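Local coordinates for NADB-Rossmann Superfamily protein (Streptococcus agalactiae, PDB 3LEC), which is of unknown function in the cell but probably acts as a zinc-binding tRNA (adenine(22)-N1)-methyltransferase with a Rossmann-like fold, at residues 26-31 and 94-99; 121-126 and 159-164; 131-136 and 155-160. One frame throughout, in Å; residues are numbered along the deposited sequence.

Interaction 1. Residues 26-31 and 94-99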
ATOM      1  N   LEU A  26       1.816 -12.422  -4.755  1.00 19.42           N
ATOM      2  CA  LEU A  26       2.213 -12.537  -3.347  1.00 19.01           C
ATOM      3  C   LEU A  26       1.614 -11.391  -2.528  1.00 19.21           C
ATOM      4  O   LEU A  26       1.828 -10.204  -2.836  1.00 18.36           O
ATOM      5  CB  LEU A  26       3.738 -12.570  -3.204  1.00 19.41           C
ATOM      6  CG  LEU A  26       4.333 -12.305  -1.811  1.00 18.42           C
ATOM      7  CD1 LEU A  26       4.180 -13.492  -0.822  1.00 19.31           C
ATOM      8  CD2 LEU A  26       5.768 -11.863  -1.898  1.00 19.81           C
ATOM      9  N   ASP A  27       0.893 -11.767  -1.467  1.00 19.13           N
ATOM     10  CA  ASP A  27       0.330 -10.806  -0.500  1.00 18.69           C
ATOM     11  C   ASP A  27       1.184 -10.875   0.747  1.00 18.66           C
ATOM     12  O   ASP A  27       1.132 -11.859   1.485  1.00 18.25           O
ATOM     13  CB  ASP A  27      -1.120 -11.178  -0.156  1.00 20.17           C
ATOM     14  CG  ASP A  27      -1.900 -10.029   0.510  1.00 21.71           C
ATOM     15  OD1 ASP A  27      -1.409  -8.879   0.507  1.00 23.27           O
ATOM     16  OD2 ASP A  27      -3.016 -10.280   1.039  1.00 22.38           O
ATOM     17  N   VAL A  28       1.978  -9.832   0.967  1.00 18.76           N
ATOM     18  CA  VAL A  28       2.942  -9.816   2.065  1.00 19.10           C
ATOM     19  C   VAL A  28       2.261  -9.381   3.348  1.00 18.65           C
ATOM     20  O   VAL A  28       1.699  -8.283   3.410  1.00 18.62           O
ATOM     21  CB  VAL A  28       4.084  -8.848   1.783  1.00 19.33           C
ATOM     22  CG1 VAL A  28       5.131  -8.949   2.899  1.00 18.31           C
ATOM     23  CG2 VAL A  28       4.693  -9.159   0.448  1.00 19.35           C
ATOM     24  N   GLY A  29       2.317 -10.240   4.366  1.00 18.48           N
ATOM     25  CA  GLY A  29       1.630 -10.001   5.636  1.00 19.62           C
ATOM     26  C   GLY A  29       0.135  -9.953   5.419  1.00 20.82           C
ATOM     27  O   GLY A  29      -0.568  -9.089   5.966  1.00 20.96           O
ATOM     28  N   SER A  30      -0.346 -10.907   4.626  1.00 21.37           N
ATOM     29  CA  SER A  30      -1.732 -11.002   4.228  1.00 22.37           C
ATOM     30  C   SER A  30      -2.674 -10.906   5.415  1.00 22.60           C
ATOM     31  O   SER A  30      -2.455 -11.547   6.448  1.00 22.23           O
ATOM     32  CB  SER A  30      -1.975 -12.306   3.481  1.00 22.18           C
ATOM     33  OG  SER A  30      -3.242 -12.245   2.863  1.00 24.13           O
ATOM     34  N   ASP A  31      -3.689 -10.065   5.268  1.00 21.03           N
ATOM     35  CA  ASP A  31      -4.704  -9.909   6.297  1.00 21.38           C
ATOM     36  C   ASP A  31      -5.632 -11.134   6.213  1.00 19.83           C
ATOM     37  O   ASP A  31      -6.598 -11.149   5.451  1.00 18.51           O
ATOM     38  CB  ASP A  31      -5.462  -8.587   6.074  1.00 21.18           C
ATOM     39  CG  ASP A  31      -6.575  -8.355   7.082  1.00 26.22           C
ATOM     40  OD1 ASP A  31      -6.734  -9.166   8.013  1.00 30.29           O
ATOM     41  OD2 ASP A  31      -7.302  -7.350   6.936  1.00 29.49           O
ATOM     42  N   ILE A  94       2.843  -8.172  -6.474  1.00 17.01           N
ATOM     43  CA  ILE A  94       3.010  -8.155  -5.015  1.00 17.31           C
ATOM     44  C   ILE A  94       2.072  -7.099  -4.430  1.00 17.78           C
ATOM     45  O   ILE A  94       1.988  -5.981  -4.943  1.00 18.35           O
ATOM     46  CB  ILE A  94       4.468  -7.887  -4.623  1.00 17.75           C
ATOM     47  CG1 ILE A  94       5.373  -9.042  -5.120  1.00 18.87           C
ATOM     48  CG2 ILE A  94       4.627  -7.692  -3.095  1.00 18.26           C
ATOM     49  CD1 ILE A  94       6.872  -8.822  -4.825  1.00 21.30           C
ATOM     50  N   THR A  95       1.329  -7.474  -3.395  1.00 18.22           N
ATOM     51  CA  THR A  95       0.536  -6.507  -2.635  1.00 19.12           C
ATOM     52  C   THR A  95       1.109  -6.404  -1.214  1.00 19.09           C
ATOM     53  O   THR A  95       1.505  -7.407  -0.615  1.00 17.84           O
ATOM     54  CB  THR A  95      -0.960  -6.883  -2.590  1.00 19.42           C
ATOM     55  OG1 THR A  95      -1.113  -8.248  -2.181  1.00 20.03           O
ATOM     56  CG2 THR A  95      -1.633  -6.695  -3.970  1.00 20.13           C
ATOM     57  N   ILE A  96       1.187  -5.185  -0.687  1.00 19.17           N
ATOM     58  CA  ILE A  96       1.559  -4.983   0.723  1.00 18.80           C
ATOM     59  C   ILE A  96       0.623  -3.934   1.291  1.00 19.65           C
ATOM     60  O   ILE A  96       0.635  -2.802   0.822  1.00 18.65           O
ATOM     61  CB  ILE A  96       3.030  -4.530   0.921  1.00 18.94           C
ATOM     62  CG1 ILE A  96       4.010  -5.382   0.091  1.00 19.41           C
ATOM     63  CG2 ILE A  96       3.396  -4.563   2.409  1.00 18.81           C
ATOM     64  CD1 ILE A  96       5.437  -4.817   0.032  1.00 20.86           C
ATOM     65  N   CYS A  97      -0.197  -4.321   2.273  1.00 19.16           N
ATOM     66  CA  CYS A  97      -1.242  -3.410   2.789  1.00 20.81           C
ATOM     67  C   CYS A  97      -1.185  -3.327   4.294  1.00 20.46           C
ATOM     68  O   CYS A  97      -0.599  -4.200   4.937  1.00 20.40           O
ATOM     69  CB  CYS A  97      -2.639  -3.884   2.393  1.00 19.42           C
ATOM     70  SG  CYS A  97      -2.818  -4.398   0.669  1.00 25.09           S
ATOM     71  N   GLY A  98      -1.803  -2.287   4.850  1.00 21.11           N
ATOM     72  CA  GLY A  98      -2.010  -2.175   6.304  1.00 21.23           C
ATOM     73  C   GLY A  98      -0.753  -2.014   7.147  1.00 21.47           C
ATOM     74  O   GLY A  98      -0.691  -2.465   8.305  1.00 20.45           O
HETATM   75  N   MSE A  99       0.265  -1.405   6.560  1.00 20.90           N
HETATM   76  CA  MSE A  99       1.477  -1.052   7.292  1.00 21.03           C
HETATM   77  C   MSE A  99       1.891   0.358   6.902  1.00 20.51           C
HETATM   78  O   MSE A  99       1.479   0.861   5.860  1.00 20.65           O
HETATM   79  CB  MSE A  99       2.618  -2.028   6.973  1.00 21.64           C
HETATM   80  CG  MSE A  99       2.275  -3.472   7.193  1.00 23.86           C
HETATM   81 SE   MSE A  99       3.793  -4.623   6.806  1.00 35.68          SE
HETATM   82  CE  MSE A  99       2.803  -6.139   6.085  1.00 32.98           C
TER
HETATM   83  O   HOH W   1      -0.429  -7.145   2.654  1.00 24.09           O
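D27 and T95 make the side-chain hydrogen bond of this contact. T95 OG1 donates to D27 OD1 over 2.8 Å. The hydroxyl reaches that oxygen from above the carboxylate plane, 57° out of it. D27 has CG anti to its own backbone N (chi1 -163°), which brings the acid near the neighbouring strand. A water also donates to D27 OD1 and accepts from C97 N, at 2.9 Å each. Within 26-31, S30 OG holds the second oxygen, D27 OD2, at 2.7 Å, again from out of the plane. Donors on both oxygens fix the rotation of this buried carboxylate.

The backbones pair in parallel, L26 beside I94 and D27 beside T95. T95 N donates to L26 O at 2.8 Å, and V28 N to T95 O at 2.9 Å. These are two central strands of the sheet found in class I methyltransferases. Strand 23-28 ends in a type II turn from D27 to S30. In relatives the loop after this strand forms part of the S-adenosylmethionine site, so a similar role is probable here.

Apolar contacts lie on the face opposite D27 and T95. V28 CG2 sits 3.8 Å from I94 CG2 and also touches I96 CG1. L82 packs on V28 from a loop. Past the corner at G98, the methyl CE of selenomethionine M99 approaches V28 O and G29 CA.

Interaction 2. Residues 121-126 and 159-164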
ATOM      1  N   LEU A 121       3.156  -3.758  -8.443  1.00 19.43           N
ATOM      2  CA  LEU A 121       2.940  -3.747  -6.998  1.00 19.87           C
ATOM      3  C   LEU A 121       1.730  -2.895  -6.700  1.00 19.62           C
ATOM      4  O   LEU A 121       1.544  -1.855  -7.316  1.00 19.55           O
ATOM      5  CB  LEU A 121       4.146  -3.218  -6.229  1.00 20.57           C
ATOM      6  CG  LEU A 121       5.484  -3.958  -6.387  1.00 24.00           C
ATOM      7  CD1 LEU A 121       6.250  -3.408  -7.584  1.00 25.54           C
ATOM      8  CD2 LEU A 121       6.296  -3.824  -5.125  1.00 26.92           C
ATOM      9  N   VAL A 122       0.889  -3.367  -5.782  1.00 18.81           N
ATOM     10  CA  VAL A 122      -0.205  -2.557  -5.245  1.00 18.66           C
ATOM     11  C   VAL A 122       0.074  -2.409  -3.753  1.00 17.95           C
ATOM     12  O   VAL A 122       0.197  -3.401  -3.037  1.00 18.12           O
ATOM     13  CB  VAL A 122      -1.570  -3.212  -5.513  1.00 18.77           C
ATOM     14  CG1 VAL A 122      -2.711  -2.215  -5.231  1.00 18.96           C
ATOM     15  CG2 VAL A 122      -1.637  -3.663  -6.992  1.00 18.28           C
ATOM     16  N   LEU A 123       0.227  -1.168  -3.309  1.00 17.90           N
ATOM     17  CA  LEU A 123       0.743  -0.860  -1.981  1.00 17.49           C
ATOM     18  C   LEU A 123      -0.260   0.045  -1.290  1.00 18.13           C
ATOM     19  O   LEU A 123      -0.733   1.040  -1.865  1.00 18.62           O
ATOM     20  CB  LEU A 123       2.112  -0.166  -2.091  1.00 18.70           C
ATOM     21  CG  LEU A 123       3.178  -0.879  -2.936  1.00 16.46           C
ATOM     22  CD1 LEU A 123       4.416   0.005  -3.143  1.00 14.79           C
ATOM     23  CD2 LEU A 123       3.527  -2.234  -2.337  1.00 16.20           C
ATOM     24  N   GLN A 124      -0.656  -0.353  -0.092  1.00 18.33           N
ATOM     25  CA  GLN A 124      -1.612   0.440   0.683  1.00 18.41           C
ATOM     26  C   GLN A 124      -0.925   0.806   2.006  1.00 18.95           C
ATOM     27  O   GLN A 124      -0.984   0.062   2.989  1.00 18.36           O
ATOM     28  CB  GLN A 124      -2.933  -0.329   0.854  1.00 19.03           C
ATOM     29  CG  GLN A 124      -4.080   0.430   1.561  1.00 19.52           C
ATOM     30  CD  GLN A 124      -3.974   0.352   3.084  1.00 22.90           C
ATOM     31  OE1 GLN A 124      -4.096  -0.726   3.674  1.00 21.79           O
ATOM     32  NE2 GLN A 124      -3.740   1.498   3.725  1.00 26.41           N
ATOM     33  N   PRO A 125      -0.223   1.949   2.016  1.00 19.07           N
ATOM     34  CA  PRO A 125       0.387   2.431   3.250  1.00 19.55           C
ATOM     35  C   PRO A 125      -0.664   3.054   4.165  1.00 20.12           C
ATOM     36  O   PRO A 125      -1.622   3.696   3.671  1.00 21.02           O
ATOM     37  CB  PRO A 125       1.369   3.505   2.767  1.00 18.89           C
ATOM     38  CG  PRO A 125       0.775   4.002   1.446  1.00 19.96           C
ATOM     39  CD  PRO A 125      -0.013   2.856   0.872  1.00 18.90           C
ATOM     40  N   ASN A 126      -0.485   2.904   5.472  1.00 20.45           N
ATOM     41  CA  ASN A 126      -1.398   3.543   6.422  1.00 21.55           C
ATOM     42  C   ASN A 126      -1.032   4.985   6.744  1.00 21.85           C
ATOM     43  O   ASN A 126      -1.871   5.732   7.266  1.00 22.66           O
ATOM     44  CB  ASN A 126      -1.466   2.763   7.735  1.00 21.31           C
ATOM     45  CG  ASN A 126      -2.255   1.486   7.608  1.00 24.26           C
ATOM     46  OD1 ASN A 126      -3.077   1.320   6.682  1.00 24.75           O
ATOM     47  ND2 ASN A 126      -2.016   0.566   8.530  1.00 23.42           N
ATOM     48  N   LEU A 159      -1.348   2.991  -3.770  1.00 18.07           N
ATOM     49  CA  LEU A 159      -0.408   3.278  -4.856  1.00 18.48           C
ATOM     50  C   LEU A 159      -0.218   2.071  -5.754  1.00 18.96           C
ATOM     51  O   LEU A 159       0.094   0.999  -5.271  1.00 19.00           O
ATOM     52  CB  LEU A 159       0.958   3.667  -4.287  1.00 19.51           C
ATOM     53  CG  LEU A 159       1.108   4.854  -3.337  1.00 20.51           C
ATOM     54  CD1 LEU A 159       2.565   5.119  -3.059  1.00 23.14           C
ATOM     55  CD2 LEU A 159       0.447   6.070  -3.904  1.00 22.48           C
ATOM     56  N   VAL A 160      -0.366   2.259  -7.069  1.00 17.90           N
ATOM     57  CA  VAL A 160      -0.162   1.167  -8.042  1.00 18.10           C
ATOM     58  C   VAL A 160       1.148   1.460  -8.735  1.00 17.80           C
ATOM     59  O   VAL A 160       1.365   2.592  -9.192  1.00 16.58           O
ATOM     60  CB  VAL A 160      -1.291   1.106  -9.078  1.00 17.54           C
ATOM     61  CG1 VAL A 160      -1.085  -0.100 -10.015  1.00 19.85           C
ATOM     62  CG2 VAL A 160      -2.639   1.009  -8.379  1.00 20.58           C
ATOM     63  N   VAL A 161       2.030   0.458  -8.785  1.00 17.05           N
ATOM     64  CA  VAL A 161       3.426   0.693  -9.120  1.00 18.79           C
ATOM     65  C   VAL A 161       3.896  -0.321 -10.156  1.00 18.97           C
ATOM     66  O   VAL A 161       3.521  -1.490 -10.123  1.00 18.58           O
ATOM     67  CB  VAL A 161       4.343   0.561  -7.843  1.00 18.71           C
ATOM     68  CG1 VAL A 161       5.801   0.714  -8.192  1.00 19.27           C
ATOM     69  CG2 VAL A 161       3.970   1.595  -6.777  1.00 18.74           C
ATOM     70  N   LYS A 162       4.705   0.143 -11.095  1.00 20.04           N
ATOM     71  CA  LYS A 162       5.411  -0.768 -11.987  1.00 20.64           C
ATOM     72  C   LYS A 162       6.878  -0.326 -12.067  1.00 21.15           C
ATOM     73  O   LYS A 162       7.228   0.747 -11.596  1.00 21.85           O
ATOM     74  CB  LYS A 162       4.741  -0.754 -13.383  1.00 21.02           C
ATOM     75  CG  LYS A 162       3.306  -1.377 -13.371  1.00 23.88           C
ATOM     76  CD  LYS A 162       2.576  -1.375 -14.729  1.00 29.45           C
ATOM     77  CE  LYS A 162       3.074  -2.475 -15.680  1.00 29.47           C
ATOM     78  NZ  LYS A 162       2.646  -3.846 -15.283  1.00 31.79           N
ATOM     79  N   HIS A 163       7.744  -1.139 -12.663  1.00 21.05           N
ATOM     80  CA  HIS A 163       9.113  -0.676 -12.907  1.00 21.90           C
ATOM     81  C   HIS A 163       9.024   0.533 -13.827  1.00 21.80           C
ATOM     82  O   HIS A 163       8.161   0.581 -14.717  1.00 22.49           O
ATOM     83  CB  HIS A 163       9.962  -1.790 -13.528  1.00 21.89           C
ATOM     84  CG  HIS A 163      10.241  -2.926 -12.590  1.00 22.94           C
ATOM     85  ND1 HIS A 163      11.351  -2.964 -11.774  1.00 25.13           N
ATOM     86  CD2 HIS A 163       9.559  -4.071 -12.348  1.00 24.63           C
ATOM     87  CE1 HIS A 163      11.338  -4.080 -11.065  1.00 25.39           C
ATOM     88  NE2 HIS A 163      10.263  -4.770 -11.398  1.00 23.36           N
ATOM     89  N   GLY A 164       9.888   1.517 -13.579  1.00 21.90           N
ATOM     90  CA  GLY A 164       9.948   2.729 -14.389  1.00 21.84           C
ATOM     91  C   GLY A 164      10.738   3.815 -13.692  1.00 21.44           C
ATOM     92  O   GLY A 164      10.821   3.840 -12.466  1.00 21.76           O
TER
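L121 faces V161, and L123 faces L159, as hydrogen-bonded pairs of two antiparallel strands. Each pair is closed by two backbone bonds. L121 N donates to V161 O at 2.8 Å, and V161 N returns a bond of 2.8 Å to L121 O. L123 N reaches L159 O at 2.9 Å. L159 N meets L123 O at 2.8 Å, the straightest of the four, with 172° at the hydrogen. Between them V122 and V160 form a non-hydrogen-bonded pair. Here V160 CA approaches L121 O at 3.5 Å as a CA-H...O contact.

The side chains of L121, L123, L159 and V161 share one face. L121 CB meets V161 CB at 4.1 Å. Diagonally across, L123 CD1 touches V161 CG2 at 4.0 Å. V161 has CG1 anti to its backbone N (chi1 176°), so its two methyls divide the work: CG2 turns to L123, while CG1 lies near L121 CD1.

The pairing is the antiparallel step of the class I methyltransferase fold. Strand 155-163 runs back between strands 120-125 and 141-150, against the direction of both. The two short axes make 147°, so the strands are twisted against each other.

Helices lie over the face of L121, L123, L159 and V161. L108 of helix 101-110 touches L121 and L123, and L136 of helix 129-138 meets V161. V122 and V160 look to the other face.

Past the paired residues, Q124 NE2 donates to N126 OD1 at 3.0 Å, close to the plane of its own amide. This bond sets the amide so that Q124 OE1 can accept from G98 N and R11 NH1. At the far end of strand 155-163, H163 NE2 is hydrogen-bonded to L115 O.

Interaction 3. Residues 131-136 and 155-160. With SO4 (sulfate ion), chain D.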
ATOM      1  N   ASP A 131       7.277   9.042   2.399  1.00 21.30           N
ATOM      2  CA  ASP A 131       8.492   8.247   2.530  1.00 21.32           C
ATOM      3  C   ASP A 131       8.521   7.050   1.574  1.00 20.71           C
ATOM      4  O   ASP A 131       9.567   6.682   1.051  1.00 19.83           O
ATOM      5  CB  ASP A 131       8.670   7.765   3.965  1.00 21.64           C
ATOM      6  CG  ASP A 131       9.043   8.889   4.917  1.00 24.88           C
ATOM      7  OD1 ASP A 131       9.630   9.897   4.466  1.00 27.45           O
ATOM      8  OD2 ASP A 131       8.768   8.753   6.132  1.00 27.36           O
ATOM      9  N   LEU A 132       7.364   6.446   1.355  1.00 20.73           N
ATOM     10  CA  LEU A 132       7.245   5.339   0.409  1.00 19.96           C
ATOM     11  C   LEU A 132       7.432   5.875  -1.025  1.00 19.19           C
ATOM     12  O   LEU A 132       8.163   5.294  -1.810  1.00 17.76           O
ATOM     13  CB  LEU A 132       5.912   4.613   0.562  1.00 19.61           C
ATOM     14  CG  LEU A 132       5.579   3.481  -0.423  1.00 20.33           C
ATOM     15  CD1 LEU A 132       6.644   2.377  -0.418  1.00 17.84           C
ATOM     16  CD2 LEU A 132       4.199   2.905  -0.152  1.00 21.35           C
ATOM     17  N   ARG A 133       6.764   6.978  -1.355  1.00 18.45           N
ATOM     18  CA  ARG A 133       6.983   7.607  -2.654  1.00 19.21           C
ATOM     19  C   ARG A 133       8.472   7.936  -2.889  1.00 19.56           C
ATOM     20  O   ARG A 133       8.978   7.748  -3.999  1.00 19.72           O
ATOM     21  CB  ARG A 133       6.108   8.858  -2.839  1.00 18.46           C
ATOM     22  CG  ARG A 133       4.631   8.513  -3.004  1.00 18.85           C
ATOM     23  CD  ARG A 133       3.808   9.668  -3.607  1.00 17.51           C
ATOM     24  NE  ARG A 133       2.393   9.343  -3.468  1.00 15.80           N
ATOM     25  CZ  ARG A 133       1.654   9.620  -2.383  1.00 16.14           C
ATOM     26  NH1 ARG A 133       2.175  10.283  -1.352  1.00 18.72           N
ATOM     27  NH2 ARG A 133       0.392   9.243  -2.346  1.00 18.13           N
ATOM     28  N   LYS A 134       9.167   8.406  -1.854  1.00 19.76           N
ATOM     29  CA  LYS A 134      10.579   8.773  -2.007  1.00 20.57           C
ATOM     30  C   LYS A 134      11.421   7.561  -2.342  1.00 20.07           C
ATOM     31  O   LYS A 134      12.317   7.635  -3.179  1.00 20.37           O
ATOM     32  CB  LYS A 134      11.141   9.419  -0.748  1.00 21.27           C
ATOM     33  CG  LYS A 134      10.690  10.844  -0.497  1.00 24.60           C
ATOM     34  CD  LYS A 134      11.143  11.286   0.897  1.00 28.36           C
ATOM     35  CE  LYS A 134      10.951  12.781   1.108  1.00 31.83           C
ATOM     36  NZ  LYS A 134      11.585  13.232   2.390  1.00 33.43           N
ATOM     37  N   TRP A 135      11.102   6.448  -1.703  1.00 19.83           N
ATOM     38  CA  TRP A 135      11.826   5.218  -1.931  1.00 19.83           C
ATOM     39  C   TRP A 135      11.547   4.700  -3.334  1.00 19.34           C
ATOM     40  O   TRP A 135      12.468   4.273  -4.008  1.00 19.35           O
ATOM     41  CB  TRP A 135      11.488   4.156  -0.898  1.00 21.21           C
ATOM     42  CG  TRP A 135      12.331   2.922  -1.115  1.00 20.47           C
ATOM     43  CD1 TRP A 135      13.521   2.634  -0.514  1.00 20.74           C
ATOM     44  CD2 TRP A 135      12.056   1.839  -2.018  1.00 21.92           C
ATOM     45  NE1 TRP A 135      14.005   1.436  -0.992  1.00 21.80           N
ATOM     46  CE2 TRP A 135      13.121   0.925  -1.909  1.00 20.03           C
ATOM     47  CE3 TRP A 135      10.993   1.538  -2.886  1.00 20.08           C
ATOM     48  CZ2 TRP A 135      13.169  -0.279  -2.643  1.00 20.08           C
ATOM     49  CZ3 TRP A 135      11.058   0.347  -3.640  1.00 23.49           C
ATOM     50  CH2 TRP A 135      12.148  -0.545  -3.505  1.00 20.99           C
ATOM     51  N   LEU A 136      10.285   4.744  -3.760  1.00 18.50           N
ATOM     52  CA  LEU A 136       9.922   4.296  -5.094  1.00 19.56           C
ATOM     53  C   LEU A 136      10.675   5.101  -6.155  1.00 20.20           C
ATOM     54  O   LEU A 136      11.291   4.527  -7.082  1.00 19.66           O
ATOM     55  CB  LEU A 136       8.411   4.365  -5.291  1.00 19.25           C
ATOM     56  CG  LEU A 136       7.604   3.361  -4.453  1.00 19.22           C
ATOM     57  CD1 LEU A 136       6.128   3.803  -4.386  1.00 20.58           C
ATOM     58  CD2 LEU A 136       7.748   1.957  -5.043  1.00 21.54           C
ATOM     59  N   ARG A 155      -9.147   7.705   6.074  1.00 27.65           N
ATOM     60  CA  ARG A 155      -8.909   7.695   4.637  1.00 26.21           C
ATOM     61  C   ARG A 155      -7.745   6.767   4.416  1.00 24.54           C
ATOM     62  O   ARG A 155      -6.854   6.731   5.238  1.00 25.37           O
ATOM     63  CB  ARG A 155      -8.556   9.082   4.091  1.00 25.90           C
ATOM     64  CG  ARG A 155      -9.746  10.049   3.987  1.00 29.31           C
ATOM     65  CD  ARG A 155      -9.550  11.185   4.970  1.00 33.83           C
ATOM     66  NE  ARG A 155     -10.709  12.055   5.076  1.00 36.87           N
ATOM     67  CZ  ARG A 155     -10.928  12.864   6.107  1.00 37.80           C
ATOM     68  NH1 ARG A 155     -10.064  12.910   7.122  1.00 36.77           N
ATOM     69  NH2 ARG A 155     -12.009  13.628   6.121  1.00 39.41           N
ATOM     70  N   TYR A 156      -7.730   6.045   3.294  1.00 22.94           N
ATOM     71  CA  TYR A 156      -6.587   5.195   2.957  1.00 21.60           C
ATOM     72  C   TYR A 156      -6.161   5.462   1.517  1.00 20.15           C
ATOM     73  O   TYR A 156      -7.020   5.525   0.629  1.00 20.73           O
ATOM     74  CB  TYR A 156      -6.956   3.709   3.079  1.00 21.30           C
ATOM     75  CG  TYR A 156      -7.316   3.270   4.477  1.00 21.05           C
ATOM     76  CD1 TYR A 156      -6.317   2.867   5.381  1.00 21.10           C
ATOM     77  CD2 TYR A 156      -8.644   3.208   4.884  1.00 22.03           C
ATOM     78  CE1 TYR A 156      -6.641   2.461   6.683  1.00 22.56           C
ATOM     79  CE2 TYR A 156      -8.987   2.792   6.209  1.00 22.61           C
ATOM     80  CZ  TYR A 156      -7.972   2.412   7.079  1.00 22.63           C
ATOM     81  OH  TYR A 156      -8.281   2.004   8.361  1.00 22.12           O
ATOM     82  N   GLU A 157      -4.855   5.606   1.317  1.00 18.85           N
ATOM     83  CA  GLU A 157      -4.261   5.769  -0.003  1.00 18.74           C
ATOM     84  C   GLU A 157      -3.798   4.437  -0.545  1.00 18.89           C
ATOM     85  O   GLU A 157      -3.263   3.620   0.204  1.00 19.18           O
ATOM     86  CB  GLU A 157      -3.070   6.711   0.057  1.00 18.07           C
ATOM     87  CG  GLU A 157      -3.440   8.130   0.513  1.00 20.88           C
ATOM     88  CD  GLU A 157      -2.356   9.169   0.312  1.00 21.65           C
ATOM     89  OE1 GLU A 157      -1.322   8.902  -0.336  1.00 26.43           O
ATOM     90  OE2 GLU A 157      -2.546  10.289   0.826  1.00 26.34           O
ATOM     91  N   ILE A 158      -4.001   4.230  -1.850  1.00 18.86           N
ATOM     92  CA  ILE A 158      -3.470   3.062  -2.554  1.00 18.46           C
ATOM     93  C   ILE A 158      -2.554   3.549  -3.690  1.00 18.69           C
ATOM     94  O   ILE A 158      -2.956   4.410  -4.470  1.00 18.91           O
ATOM     95  CB  ILE A 158      -4.604   2.181  -3.123  1.00 18.49           C
ATOM     96  CG1 ILE A 158      -5.407   1.527  -1.988  1.00 19.91           C
ATOM     97  CG2 ILE A 158      -4.076   1.148  -4.176  1.00 19.70           C
ATOM     98  CD1 ILE A 158      -6.782   0.987  -2.451  1.00 19.71           C
ATOM     99  N   LEU A 159      -1.348   2.991  -3.770  1.00 18.07           N
ATOM    100  CA  LEU A 159      -0.408   3.278  -4.856  1.00 18.48           C
ATOM    101  C   LEU A 159      -0.218   2.071  -5.754  1.00 18.96           C
ATOM    102  O   LEU A 159       0.094   0.999  -5.271  1.00 19.00           O
ATOM    103  CB  LEU A 159       0.958   3.667  -4.287  1.00 19.51           C
ATOM    104  CG  LEU A 159       1.108   4.854  -3.337  1.00 20.51           C
ATOM    105  CD1 LEU A 159       2.565   5.119  -3.059  1.00 23.14           C
ATOM    106  CD2 LEU A 159       0.447   6.070  -3.904  1.00 22.48           C
ATOM    107  N   VAL A 160      -0.366   2.259  -7.069  1.00 17.90           N
ATOM    108  CA  VAL A 160      -0.162   1.167  -8.042  1.00 18.10           C
ATOM    109  C   VAL A 160       1.148   1.460  -8.735  1.00 17.80           C
ATOM    110  O   VAL A 160       1.365   2.592  -9.192  1.00 16.58           O
ATOM    111  CB  VAL A 160      -1.291   1.106  -9.078  1.00 17.54           C
ATOM    112  CG1 VAL A 160      -1.085  -0.100 -10.015  1.00 19.85           C
ATOM    113  CG2 VAL A 160      -2.639   1.009  -8.379  1.00 20.58           C
TER
HETATM  114  S   SO4 D 230      -7.125  10.117   7.930  1.00 43.52           S
HETATM  115  O1  SO4 D 230      -6.927  10.722   6.611  1.00 43.49           O
HETATM  116  O2  SO4 D 230      -7.228  11.174   8.934  1.00 42.15           O
HETATM  117  O3  SO4 D 230      -8.368   9.362   7.947  1.00 43.64           O
HETATM  118  O4  SO4 D 230      -6.000   9.236   8.242  1.00 43.93           O
HETATM  119  O   HOH W   2       0.225  11.249   0.754  1.00 29.08           O
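R133 and E157 form a buried salt bridge. NH2 of R133 donates to E157 OE1 at 2.7 Å, with 149° at the hydrogen. The oxygen lies near the guanidinium plane, at its edge, and is met nearly along its C-O axis. The two flat groups are nevertheless turned 42° apart. A water at the same edge accepts from R133 NH1 at 3.0 Å and lies 2.9 Å from E157 OE2. Each charge has a second partner: E146 OE2 bridges to R133 NE, and K190 NZ to E157 OE2. L173 O also takes a bond from R133 NH1. This network probably keeps both groups charged despite their burial.

At the start of the strand, R155 N donates to O3 of a bound sulfate ion at 2.6 Å. The ion probably comes from the crystallisation liquor.

Helix 129-138 belongs to the beta-alpha-beta crossover that joins the parallel strands 120-125 and 141-150. Strand 155-163 lies between those two in the sheet. The helix segment runs only 7° from its direction, with the axes 11.3 Å apart.

L159 supplies the apolar part. Its CD1 meets L132 CD2 and L136 CD1, each at 4.0 Å, and also R133 CG. Its CD2 comes within 3.5 Å of R133 NH2. The arginine stem is extended from CG to NE and crosses L159 at about a right angle on its way to E157.

Overall arrangement
All three contacts involve one sheet. Strands 93-99 and 120-125 are neighbours in it, so interactions 1 and 2 meet directly, with centres 11 Å apart. Probable hydrogen bonds join them: I96 O to Q124 N and M99 O to N126 N, each 2.9 Å. Interactions 2 and 3 share L159 and V160, and their centres are 6 Å apart. Interaction 3 adds helix 129-138 on the face of interaction 2 that carries L159 and V161. Interactions 1 and 3 do not touch; their nearest atoms are about 7 Å apart. Zinc, bound by D140 and H165, lies about 13 Å from the V161 side chain and about 12 Å from that of L136.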